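Local atomic coordinates of serine-pyruvate aminotransferase (AgxT) (Sulfolobus solfataricus, PDB entry 3ZRP), a protein that probably transfers the amino group of serine to pyruvate, and perhaps that of alanine to glyoxylate, using pyridoxal 5'-phosphate as cofactor. Residues 357-360 with 361-365. Residues are numbered along the deposited sequence; the frame is centred on the assembly and turned at random. Where two conformers were deposited one is given.
Sequences ERTL and RKLGE
R361 N donates to E357 O at 3.0 Å in a regular helical bond, but in the last turn of helix 346-363 the pattern changes to a Schellman motif, in which E365 N reaches back to L360 O at 3.2 Å and G364 N, weakly, to R361 O at 3.5 Å. L360 O also takes a weak bond from L363 N. G364 has a positive phi (79°), which glycine adopts readily because it lacks a beta carbon. Just beyond, E365 lies alongside L360, with its CB 3.9 Å from L360 CB. Leucine suits this buried place, for it also packs on V314 of helix 311-319 and on L287 and L306. A chi1 of -180° carries E365 CG away from its own backbone N and past L360 CD1 (4.1 Å); the bend at chi2 then turns the carboxylate to the backbone amides of K307, V308 and A309. Glutamate fits because its two oxygens can accept from all three. Elsewhere on the last turn, the methyl T359 CG2 touches L363 CD1 (3.9 Å) and, in one of the two conformers of K362, K362 CE (3.8 Å), the three side chains running alongside one another. T359 OG1 makes a hydrogen bond to V355 O, one turn earlier, so threonine is tolerated in a buried helical place. Lysine suits the exposed side: in that conformer its stem lies along T359 while NZ reaches G317 O of helix 311-319. The helix end is therefore secured twice, by the E365 N to L360 O bond and by a buried carboxylate that three amides satisfy and probably stabilise as an anion, tying the exit of helix 346-363 to the segment leading into helix 311-319.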
ATOM      1  N   GLU A 357      16.858  14.961 -29.890  1.00 38.19           N
ATOM      2  CA  GLU A 357      17.591  15.762 -30.877  1.00 42.72           C
ATOM      3  C   GLU A 357      17.164  17.233 -30.864  1.00 43.34           C
ATOM      4  O   GLU A 357      18.007  18.117 -30.685  1.00 46.74           O
ATOM      5  CB  GLU A 357      17.495  15.154 -32.279  1.00 44.48           C
ATOM      6  CG  GLU A 357      18.400  15.835 -33.294  1.00 48.16           C
ATOM      7  CD  GLU A 357      18.678  14.990 -34.519  1.00 52.36           C
ATOM      8  OE1 GLU A 357      18.653  13.742 -34.442  1.00 60.66           O
ATOM      9  OE2 GLU A 357      18.941  15.591 -35.580  1.00 63.31           O
ATOM     10  N   ARG A 358      15.864  17.499 -31.002  1.00 41.77           N
ATOM     11  CA  ARG A 358      15.412  18.894 -31.086  1.00 48.71           C
ATOM     12  C   ARG A 358      15.488  19.671 -29.769  1.00 48.16           C
ATOM     13  O   ARG A 358      15.624  20.905 -29.765  1.00 54.10           O
ATOM     14  CB  ARG A 358      14.051  19.032 -31.782  1.00 50.97           C
ATOM     15  CG  ARG A 358      12.926  18.210 -31.242  1.00 57.61           C
ATOM     16  CD  ARG A 358      11.869  18.099 -32.318  1.00 63.49           C
ATOM     17  NE  ARG A 358      10.542  17.868 -31.762  1.00 66.96           N
ATOM     18  CZ  ARG A 358       9.839  16.751 -31.914  1.00 62.00           C
ATOM     19  NH1 ARG A 358      10.328  15.742 -32.617  1.00 58.38           N
ATOM     20  NH2 ARG A 358       8.632  16.657 -31.366  1.00 56.79           N
ATOM     21  N   THR A 359      15.452  18.955 -28.651  1.00 42.20           N
ATOM     22  CA  THR A 359      15.602  19.601 -27.360  1.00 42.26           C
ATOM     23  C   THR A 359      17.073  20.007 -27.121  1.00 45.72           C
ATOM     24  O   THR A 359      17.352  21.128 -26.673  1.00 47.20           O
ATOM     25  CB  THR A 359      15.051  18.719 -26.226  1.00 40.33           C
ATOM     26  OG1 THR A 359      13.724  18.304 -26.559  1.00 42.18           O
ATOM     27  CG2 THR A 359      15.026  19.471 -24.906  1.00 42.89           C
ATOM     28  N   LEU A 360      18.000  19.106 -27.446  1.00 43.04           N
ATOM     29  CA  LEU A 360      19.431  19.363 -27.237  1.00 42.90           C
ATOM     30  C   LEU A 360      19.972  20.441 -28.192  1.00 48.59           C
ATOM     31  O   LEU A 360      20.880  21.199 -27.830  1.00 52.95           O
ATOM     32  CB  LEU A 360      20.244  18.068 -27.339  1.00 43.28           C
ATOM     33  CG  LEU A 360      19.964  17.003 -26.275  1.00 43.14           C
ATOM     34  CD1 LEU A 360      20.967  15.850 -26.351  1.00 44.77           C
ATOM     35  CD2 LEU A 360      19.947  17.604 -24.890  1.00 39.25           C
ATOM     36  N   ARG A 361      19.401  20.489 -29.399  1.00 48.57           N
ATOM     37  CA  ARG A 361      19.704  21.519 -30.393  0.60 51.52           C
ATOM     38  C   ARG A 361      19.456  22.915 -29.819  1.00 53.30           C
ATOM     39  O   ARG A 361      20.325  23.789 -29.895  1.00 63.41           O
ATOM     40  CB  ARG A 361      18.837  21.286 -31.634  0.60 50.76           C
ATOM     41  CG  ARG A 361      19.150  22.147 -32.866  0.60 49.87           C
ATOM     42  CD  ARG A 361      19.012  21.320 -34.149  0.60 51.48           C
ATOM     43  NE  ARG A 361      18.341  22.027 -35.247  0.60 52.66           N
ATOM     44  CZ  ARG A 361      18.722  21.983 -36.522  0.60 52.61           C
ATOM     45  NH1 ARG A 361      19.795  21.287 -36.892  0.60 53.17           N
ATOM     46  NH2 ARG A 361      18.031  22.653 -37.435  0.60 51.78           N
ATOM     47  N   LYS A 362      18.272  23.110 -29.233  1.00 49.55           N
ATOM     48  CA  LYS A 362      17.880  24.406 -28.682  0.60 51.11           C
ATOM     49  C   LYS A 362      18.655  24.775 -27.417  1.00 55.08           C
ATOM     50  O   LYS A 362      18.629  25.929 -26.977  1.00 49.26           O
ATOM     51  CB  LYS A 362      16.365  24.466 -28.432  0.60 55.47           C
ATOM     52  CG  LYS A 362      15.834  23.627 -27.275  0.60 61.91           C
ATOM     53  CD  LYS A 362      14.315  23.527 -27.318  0.60 63.54           C
ATOM     54  CE  LYS A 362      13.761  22.904 -26.044  0.60 61.94           C
ATOM     55  NZ  LYS A 362      12.334  22.500 -26.201  0.60 58.52           N
ATOM     56  N   LEU A 363      19.347  23.798 -26.834  1.00 53.81           N
ATOM     57  CA  LEU A 363      20.057  24.024 -25.570  1.00 52.90           C
ATOM     58  C   LEU A 363      21.592  23.971 -25.679  1.00 56.54           C
ATOM     59  O   LEU A 363      22.294  24.118 -24.676  1.00 59.38           O
ATOM     60  CB  LEU A 363      19.539  23.071 -24.484  1.00 48.44           C
ATOM     61  CG  LEU A 363      18.108  23.306 -23.990  1.00 48.91           C
ATOM     62  CD1 LEU A 363      17.518  22.029 -23.394  1.00 47.81           C
ATOM     63  CD2 LEU A 363      18.045  24.442 -22.971  1.00 48.04           C
ATOM     64  N   GLY A 364      22.096  23.741 -26.893  1.00 51.30           N
ATOM     65  CA  GLY A 364      23.524  23.853 -27.178  1.00 48.47           C
ATOM     66  C   GLY A 364      24.386  22.690 -26.745  1.00 47.14           C
ATOM     67  O   GLY A 364      25.579  22.861 -26.493  1.00 43.81           O
ATOM     68  N   GLU A 365      23.792  21.503 -26.661  1.00 43.71           N
ATOM     69  CA  GLU A 365      24.559  20.287 -26.400  1.00 41.52           C
ATOM     70  C   GLU A 365      25.207  19.810 -27.703  1.00 48.75           C
ATOM     71  O   GLU A 365      24.519  19.658 -28.720  1.00 52.41           O
ATOM     72  CB  GLU A 365      23.668  19.195 -25.784  1.00 39.36           C
ATOM     73  CG  GLU A 365      24.382  17.862 -25.462  1.00 36.15           C
ATOM     74  CD  GLU A 365      25.329  17.957 -24.264  1.00 36.66           C
ATOM     75  OE1 GLU A 365      25.212  18.909 -23.466  1.00 42.93           O
ATOM     76  OE2 GLU A 365      26.195  17.073 -24.123  1.00 42.02           O
TER